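PDB 5MQ6: polycyclic ketone monooxygenase from Myceliophthora thermophila, which uses FAD and NADPH to carry out Baeyer-Villiger oxidation, inserting one oxygen atom beside a ketone carbonyl to give esters or lactones, with high activity on polycyclic ketones. Local coordinates for residues P243-T247 with A248-Y252; D314-E317 with W318-I322; E375-P378 with E379-A382. All blocks are in the same frame, centred on the assembly; numbering follows the deposited sequence.

Interaction 1. Residues P243-T247 with A248-Y252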
loop_
_atom_site.group_PDB
_atom_site.type_symbol
_atom_site.label_atom_id
_atom_site.label_comp_id
_atom_site.label_asym_id
_atom_site.label_seq_id
_atom_site.Cartn_x
_atom_site.Cartn_y
_atom_site.Cartn_z
ATOM N N PRO A 243 6.159 15.628 -23.248
ATOM C CA PRO A 243 6.020 15.609 -21.799
ATOM C C PRO A 243 5.592 14.193 -21.242
ATOM O O PRO A 243 4.731 13.503 -21.791
ATOM C CB PRO A 243 4.989 16.724 -21.506
ATOM C CG PRO A 243 4.623 17.383 -22.774
ATOM C CD PRO A 243 5.391 16.701 -23.893
ATOM N N VAL A 244 6.258 13.746 -20.189
ATOM C CA VAL A 244 6.062 12.459 -19.558
ATOM C C VAL A 244 5.930 12.774 -18.062
ATOM O O VAL A 244 6.633 13.693 -17.530
ATOM C CB VAL A 244 7.256 11.519 -19.656
ATOM C CG1 VAL A 244 6.867 10.106 -19.260
ATOM C CG2 VAL A 244 7.791 11.477 -21.024
ATOM N N PHE A 245 5.073 11.992 -17.391
ATOM C CA PHE A 245 4.930 12.081 -15.980
ATOM C C PHE A 245 4.312 10.812 -15.446
ATOM O O PHE A 245 3.725 10.054 -16.207
ATOM C CB PHE A 245 4.142 13.332 -15.533
ATOM C CG PHE A 245 2.834 13.528 -16.204
ATOM C CD1 PHE A 245 1.676 12.988 -15.672
ATOM C CD2 PHE A 245 2.752 14.309 -17.356
ATOM C CE1 PHE A 245 0.463 13.201 -16.287
ATOM C CE2 PHE A 245 1.565 14.511 -17.973
ATOM C CZ PHE A 245 0.405 13.963 -17.442
ATOM N N HIS A 246 4.521 10.569 -14.148
ATOM C CA HIS A 246 3.956 9.396 -13.486
ATOM C C HIS A 246 2.681 9.862 -12.796
ATOM O O HIS A 246 2.543 11.003 -12.414
ATOM C CB HIS A 246 5.013 8.736 -12.566
ATOM C CG HIS A 246 4.676 7.344 -12.088
ATOM N ND1 HIS A 246 3.690 7.102 -11.164
ATOM C CD2 HIS A 246 5.287 6.150 -12.289
ATOM C CE1 HIS A 246 3.633 5.809 -10.886
ATOM N NE2 HIS A 246 4.610 5.206 -11.536
ATOM N N THR A 247 1.682 9.009 -12.715
ATOM C CA THR A 247 0.427 9.374 -12.079
ATOM C C THR A 247 0.590 9.809 -10.629
ATOM O O THR A 247 -0.204 10.598 -10.060
ATOM C CB THR A 247 -0.530 8.138 -12.133
ATOM O OG1 THR A 247 0.091 6.954 -11.576
ATOM C CG2 THR A 247 -0.844 7.798 -13.589
ATOM N N ALA A 248 1.585 9.208 -9.981
ATOM C CA ALA A 248 1.893 9.522 -8.561
ATOM C C ALA A 248 2.608 10.897 -8.428
ATOM O O ALA A 248 2.728 11.443 -7.340
ATOM C CB ALA A 248 2.712 8.409 -7.960
ATOM N N ARG A 249 3.074 11.447 -9.554
ATOM C CA ARG A 249 3.557 12.852 -9.561
ATOM C C ARG A 249 2.914 13.648 -10.741
ATOM O O ARG A 249 3.634 14.084 -11.706
ATOM C CB ARG A 249 5.090 12.853 -9.599
ATOM C CG ARG A 249 5.769 11.931 -8.590
ATOM C CD ARG A 249 5.844 12.548 -7.166
ATOM N NE ARG A 249 6.606 11.660 -6.219
ATOM C CZ ARG A 249 6.117 10.627 -5.545
ATOM N NH1 ARG A 249 4.875 10.262 -5.681
ATOM N NH2 ARG A 249 6.901 9.917 -4.709
ATOM N N TRP A 250 1.582 13.853 -10.643
ATOM C CA TRP A 250 0.822 14.390 -11.772
ATOM C C TRP A 250 1.239 15.819 -12.173
ATOM O O TRP A 250 1.329 16.696 -11.338
ATOM C CB TRP A 250 -0.610 14.440 -11.467
ATOM C CG TRP A 250 -1.499 14.676 -12.700
ATOM C CD1 TRP A 250 -2.040 15.851 -13.094
ATOM C CD2 TRP A 250 -1.966 13.683 -13.634
ATOM N NE1 TRP A 250 -2.805 15.671 -14.195
ATOM C CE2 TRP A 250 -2.770 14.358 -14.570
ATOM C CE3 TRP A 250 -1.772 12.291 -13.757
ATOM C CZ2 TRP A 250 -3.407 13.692 -15.629
ATOM C CZ3 TRP A 250 -2.401 11.614 -14.764
ATOM C CH2 TRP A 250 -3.209 12.313 -15.716
ATOM N N ASN A 251 1.356 16.040 -13.472
ATOM C CA ASN A 251 1.776 17.349 -14.045
ATOM C C ASN A 251 0.604 18.095 -14.661
ATOM O O ASN A 251 0.290 17.960 -15.866
ATOM C CB ASN A 251 2.872 17.165 -15.047
ATOM C CG ASN A 251 3.536 18.471 -15.421
ATOM O OD1 ASN A 251 2.962 19.572 -15.267
ATOM N ND2 ASN A 251 4.754 18.362 -15.892
ATOM N N TYR A 252 -0.010 18.906 -13.808
ATOM C CA TYR A 252 -1.106 19.732 -14.173
ATOM C C TYR A 252 -0.767 20.886 -15.115
ATOM O O TYR A 252 -1.704 21.494 -15.711
ATOM C CB TYR A 252 -1.842 20.211 -12.942
ATOM C CG TYR A 252 -2.807 19.153 -12.356
ATOM C CD1 TYR A 252 -3.934 18.756 -13.065
ATOM C CD2 TYR A 252 -2.583 18.570 -11.112
ATOM C CE1 TYR A 252 -4.815 17.826 -12.560
ATOM C CE2 TYR A 252 -3.468 17.639 -10.579
ATOM C CZ TYR A 252 -4.568 17.261 -11.331
ATOM O OH TYR A 252 -5.438 16.365 -10.871
HETATM O O HOH W 1 5.895 12.555 -12.824
HETATM O O HOH W 2 -0.129 12.719 -8.267
#

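Interaction 2. Residues D314-E317 with W318-I322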
loop_
_atom_site.group_PDB
_atom_site.type_symbol
_atom_site.label_atom_id
_atom_site.label_comp_id
_atom_site.label_asym_id
_atom_site.label_seq_id
_atom_site.Cartn_x
_atom_site.Cartn_y
_atom_site.Cartn_z
ATOM N N ASP A 314 -25.966 9.971 2.973
ATOM C CA ASP A 314 -27.323 10.331 3.402
ATOM C C ASP A 314 -27.386 10.593 4.888
ATOM O O ASP A 314 -27.112 9.682 5.674
ATOM C CB ASP A 314 -28.342 9.215 3.114
ATOM C CG ASP A 314 -29.704 9.535 3.727
ATOM O OD1 ASP A 314 -30.251 10.589 3.391
ATOM O OD2 ASP A 314 -30.197 8.799 4.601
ATOM N N PRO A 315 -27.855 11.775 5.292
ATOM C CA PRO A 315 -27.730 12.156 6.715
ATOM C C PRO A 315 -28.567 11.332 7.631
ATOM O O PRO A 315 -28.234 11.249 8.819
ATOM C CB PRO A 315 -28.225 13.597 6.755
ATOM C CG PRO A 315 -28.227 14.056 5.324
ATOM C CD PRO A 315 -28.535 12.831 4.527
ATOM N N VAL A 316 -29.630 10.717 7.092
ATOM C CA VAL A 316 -30.446 9.785 7.905
ATOM C C VAL A 316 -29.748 8.426 8.023
ATOM O O VAL A 316 -29.763 7.767 9.081
ATOM C CB VAL A 316 -31.975 9.678 7.492
ATOM C CG1 VAL A 316 -32.379 10.606 6.314
ATOM C CG2 VAL A 316 -32.425 8.221 7.289
ATOM N N GLU A 317 -29.164 8.001 6.926
ATOM C CA GLU A 317 -28.417 6.758 6.925
ATOM C C GLU A 317 -27.187 6.897 7.896
ATOM O O GLU A 317 -26.957 6.052 8.832
ATOM C CB GLU A 317 -28.008 6.431 5.494
ATOM C CG GLU A 317 -27.791 4.973 5.207
ATOM C CD GLU A 317 -26.601 4.777 4.295
ATOM O OE1 GLU A 317 -26.132 5.800 3.700
ATOM O OE2 GLU A 317 -26.121 3.610 4.193
ATOM N N TRP A 318 -26.453 7.991 7.719
ATOM C CA TRP A 318 -25.400 8.375 8.686
ATOM C C TRP A 318 -25.688 8.105 10.191
ATOM O O TRP A 318 -24.982 7.388 10.850
ATOM C CB TRP A 318 -25.019 9.853 8.469
ATOM C CG TRP A 318 -23.912 10.217 9.387
ATOM C CD1 TRP A 318 -23.991 10.936 10.531
ATOM C CD2 TRP A 318 -22.562 9.766 9.272
ATOM N NE1 TRP A 318 -22.769 10.955 11.153
ATOM C CE2 TRP A 318 -21.871 10.259 10.386
ATOM C CE3 TRP A 318 -21.883 8.971 8.340
ATOM C CZ2 TRP A 318 -20.526 10.021 10.572
ATOM C CZ3 TRP A 318 -20.540 8.755 8.513
ATOM C CH2 TRP A 318 -19.875 9.271 9.611
ATOM N N LYS A 319 -26.748 8.649 10.744
ATOM C CA LYS A 319 -26.955 8.568 12.208
ATOM C C LYS A 319 -27.590 7.253 12.603
ATOM O O LYS A 319 -27.489 6.809 13.757
ATOM C CB LYS A 319 -27.788 9.753 12.778
ATOM C CG LYS A 319 -28.394 10.722 11.768
ATOM C CD LYS A 319 -28.578 12.168 12.258
ATOM C CE LYS A 319 -28.690 13.133 11.055
ATOM N NZ LYS A 319 -29.053 14.555 11.333
ATOM N N THR A 320 -28.226 6.621 11.628
ATOM C CA THR A 320 -28.963 5.392 11.808
ATOM C C THR A 320 -28.118 4.164 11.588
ATOM O O THR A 320 -28.202 3.187 12.351
ATOM C CB THR A 320 -30.089 5.406 10.769
ATOM O OG1 THR A 320 -30.937 6.470 11.136
ATOM C CG2 THR A 320 -30.919 4.218 10.777
ATOM N N LYS A 321 -27.367 4.189 10.494
ATOM C CA LYS A 321 -26.739 2.984 9.942
ATOM C C LYS A 321 -25.208 3.001 9.851
ATOM O O LYS A 321 -24.608 1.969 9.501
ATOM C CB LYS A 321 -27.339 2.757 8.552
ATOM C CG LYS A 321 -28.751 2.145 8.598
ATOM C CD LYS A 321 -29.617 2.609 7.423
ATOM C CE LYS A 321 -29.129 2.106 6.064
ATOM N NZ LYS A 321 -29.273 0.624 5.888
ATOM N N ILE A 322 -24.591 4.147 10.110
ATOM C CA ILE A 322 -23.131 4.281 10.005
ATOM C C ILE A 322 -22.588 4.625 11.376
ATOM O O ILE A 322 -22.066 3.757 12.071
ATOM C CB ILE A 322 -22.735 5.284 8.927
ATOM C CG1 ILE A 322 -23.341 4.817 7.569
ATOM C CG2 ILE A 322 -21.220 5.403 8.886
ATOM C CD1 ILE A 322 -23.317 5.843 6.454
#

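Interaction 3. Residues E375-P378 with E379-A382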
loop_
_atom_site.group_PDB
_atom_site.type_symbol
_atom_site.label_atom_id
_atom_site.label_comp_id
_atom_site.label_asym_id
_atom_site.label_seq_id
_atom_site.Cartn_x
_atom_site.Cartn_y
_atom_site.Cartn_z
ATOM N N GLU A 375 -2.534 -28.168 6.172
ATOM C CA GLU A 375 -1.379 -29.046 6.416
ATOM C C GLU A 375 -0.485 -29.039 5.223
ATOM O O GLU A 375 -0.946 -28.992 4.119
ATOM C CB GLU A 375 -1.801 -30.473 6.641
ATOM C CG GLU A 375 -2.528 -30.688 7.948
ATOM C CD GLU A 375 -3.177 -32.070 7.950
ATOM O OE1 GLU A 375 -2.437 -33.086 7.739
ATOM O OE2 GLU A 375 -4.432 -32.126 8.088
ATOM N N PRO A 376 0.820 -29.121 5.433
ATOM C CA PRO A 376 1.742 -28.981 4.263
ATOM C C PRO A 376 2.112 -30.276 3.475
ATOM O O PRO A 376 3.265 -30.465 3.103
ATOM C CB PRO A 376 2.983 -28.284 4.878
ATOM C CG PRO A 376 2.922 -28.592 6.341
ATOM C CD PRO A 376 1.519 -28.986 6.737
ATOM N N THR A 377 1.129 -31.112 3.192
ATOM C CA THR A 377 1.281 -32.298 2.323
ATOM C C THR A 377 0.720 -31.912 0.992
ATOM O O THR A 377 -0.189 -31.097 0.916
ATOM C CB THR A 377 0.449 -33.483 2.837
ATOM O OG1 THR A 377 -0.929 -33.194 2.745
ATOM C CG2 THR A 377 0.690 -33.731 4.292
ATOM N N PRO A 378 1.239 -32.484 -0.078
ATOM C CA PRO A 378 0.682 -32.142 -1.390
ATOM C C PRO A 378 -0.839 -32.413 -1.582
ATOM O O PRO A 378 -1.507 -31.665 -2.324
ATOM C CB PRO A 378 1.523 -32.977 -2.336
ATOM C CG PRO A 378 2.838 -33.116 -1.627
ATOM C CD PRO A 378 2.478 -33.265 -0.191
ATOM N N GLU A 379 -1.385 -33.413 -0.893
ATOM C CA GLU A 379 -2.815 -33.721 -0.987
ATOM C C GLU A 379 -3.646 -32.620 -0.329
ATOM O O GLU A 379 -4.716 -32.280 -0.810
ATOM C CB GLU A 379 -3.125 -35.097 -0.356
ATOM C CG GLU A 379 -4.410 -35.139 0.485
ATOM C CD GLU A 379 -4.780 -36.517 1.000
ATOM O OE1 GLU A 379 -3.924 -37.431 0.902
ATOM O OE2 GLU A 379 -5.929 -36.670 1.511
ATOM N N LYS A 380 -3.160 -32.109 0.802
ATOM C CA LYS A 380 -3.870 -31.074 1.544
ATOM C C LYS A 380 -3.754 -29.729 0.855
ATOM O O LYS A 380 -4.696 -29.016 0.831
ATOM C CB LYS A 380 -3.394 -30.992 3.001
ATOM C CG LYS A 380 -3.806 -32.192 3.815
ATOM C CD LYS A 380 -5.305 -32.391 3.838
ATOM C CE LYS A 380 -5.689 -33.576 4.698
ATOM N NZ LYS A 380 -7.150 -33.461 4.968
ATOM N N ILE A 381 -2.609 -29.409 0.280
ATOM C CA ILE A 381 -2.503 -28.187 -0.508
ATOM C C ILE A 381 -3.442 -28.196 -1.724
ATOM O O ILE A 381 -4.079 -27.180 -2.024
ATOM C CB ILE A 381 -1.058 -27.929 -0.970
ATOM C CG1 ILE A 381 -0.088 -27.658 0.208
ATOM C CG2 ILE A 381 -0.965 -26.783 -1.985
ATOM C CD1 ILE A 381 -0.706 -27.102 1.438
ATOM N N ALA A 382 -3.491 -29.322 -2.430
ATOM C CA ALA A 382 -4.325 -29.445 -3.632
ATOM C C ALA A 382 -5.809 -29.263 -3.306
ATOM O O ALA A 382 -6.541 -28.655 -4.052
ATOM C CB ALA A 382 -4.111 -30.806 -4.313
#

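Interaction 1. Residues P243-T247 with A248-Y252
Phe245 and Trp250 form a T-shaped (edge-to-face) pair. The phenyl edge is aimed at the six-membered ring of the indole, with centroids 4.8 Å apart and planes at 72°; the closest atoms are Phe245 CE1 and Trp250 CE3, at 3.5 Å. Asn251 adds a CH-pi contact, its CB lying over one face of the same phenyl, 4.0 Å from the centroid of the Phe245 ring. CG stands between the backbone N and the carbonyl carbon (chi1 52°), and this torsion places the phenyl against both residues.

Direct hydrogen bonds shape the turn at 246-249. Arg249 N reaches His246 O at 2.9 Å, and the backbone angles of Thr247 and Ala248 are those of a type I beta turn. It follows strand 244-246, an outermost strand of a five-stranded parallel sheet; from there Trp250 touches Val284 and Leu288 of helix 279-289, whose Thr280 binds NADPH. Ala248 N meets His246 ND1 at 3.2 Å, almost straight (167°) and in the imidazole plane, which helps set the ring's rotation, together with weak bonds from NE2 to the carbonyls of Gly477 and Gln230. Within 248-252, Arg249 NH1 donates to Ala248 O at 3.0 Å, while its NE is held by the carbonyl of Ala57.

Water completes the set. One molecule accepts from His246 N (2.8 Å) and donates to Arg249 O; a second joins Thr247 O to Trp250 N.

Interaction 2. Residues D314-E317 with W318-I322
Lys321 lays its aliphatic chain across the side chain of Glu317 one turn back, Lys321 CD standing 3.7 Å from Glu317 CG. The overlap is apolar: Glu317 OE2 and Lys321 NZ stay 4.7 Å apart, which is no salt bridge, and the carboxylate instead pairs through OE1 with Arg311. From the next position Ile322 brings its CD1 to 3.9 Å from Glu317 OE1, so methyl and methylene groups meet different parts of one acid.

These residues belong to the short helix 315-322, with Asp314 as its N-cap. Asp314 OD2 accepts from Glu317 N at 2.7 Å, met from above the carboxylate plane (42° out of it), and Asp314 O takes Trp318 N in a nearly straight bond (170°). Toward the far end the helix widens into a pi-type turn, where Ile322 N reaches back five residues to Glu317 O in a weak bond.

Val316 O is gripped twice by Thr320, by the backbone N at 3.2 Å and by OG1 at 2.7 Å. The torsion that sets OG1 beside its own backbone N, anti to the carbonyl carbon (chi1 -66°), directs the hydroxyl to Val316 O of the preceding turn. Trp318 sets its CB 3.5 Å from Pro315 O, while its indole leads away from 314-317 and touches Ile149 and Pro150.

Interaction 3. Residues E375-P378 with E379-A382
An N-cap opens the long helix 378-406, with Thr377 as the capping residue and Pro378 as the first residue of the helix. Thr377 OG1 accepts from Lys380 N at 3.2 Å, with an N-H...O angle of 154°. What puts the hydroxyl there is chi1 of 66°, which holds OG1 between the backbone N and the carbonyl carbon. Lys380 N also makes a weak bond to Thr377 O, poorer in angle than the one to the hydroxyl. Replacing Thr377 with alanine removes the capping hydroxyl, and Lys380 N would probably be left with its weak bond to Thr377 O as its remaining partner in this turn.

Regular helical bonding starts at the cap itself. Thr377 O takes Ile381 N at 3.0 Å in a nearly straight bond, and Pro378 O takes Ala382 N one residue later. Before the cap, Pro376 is the centre of an inverse gamma turn, closed by a weak bond from Thr377 N to Glu375 O. The turn brings that carbonyl back against the helix, where Ile381 CD1 lies 3.3 Å from Glu375 O. Ile381 also touches Val374 and Ala591, joining the helix start to neighbouring loops.

Glu375 and Lys380 run side by side and point the same way, their contact made by methylenes, with Glu375 CB 3.9 Å from Lys380 CG. Lys380 makes a long, weak ion pair with Glu383. Its chain bends at chi2 (-58°), close by the capping hydroxyl, and beyond the bend Lys380 NZ stops 4.3 Å from Glu375 OE2, opposite charges near each other yet beyond salt-bridge range.

Overall arrangement
The three contacts follow one another along the chain, and none touches another. Interaction 1 is the buried one and the one near the cofactors: the side chain of Thr247 comes within about 5 Å of NADPH and that of Arg249 within about 6 Å of FAD. Interaction 2 is a surface helix whose centre lies 38 Å from that of interaction 1; its Ile322 side chain is about 11 Å from that of Tyr139, an FAD-binding residue. Interaction 3, away from the known binding sites, has its centre 47 Å from each of the others and lies across the chain's centre from interaction 1. Each holds a helix N-cap with a capping side chain: Asn251, Asp314 and Thr377.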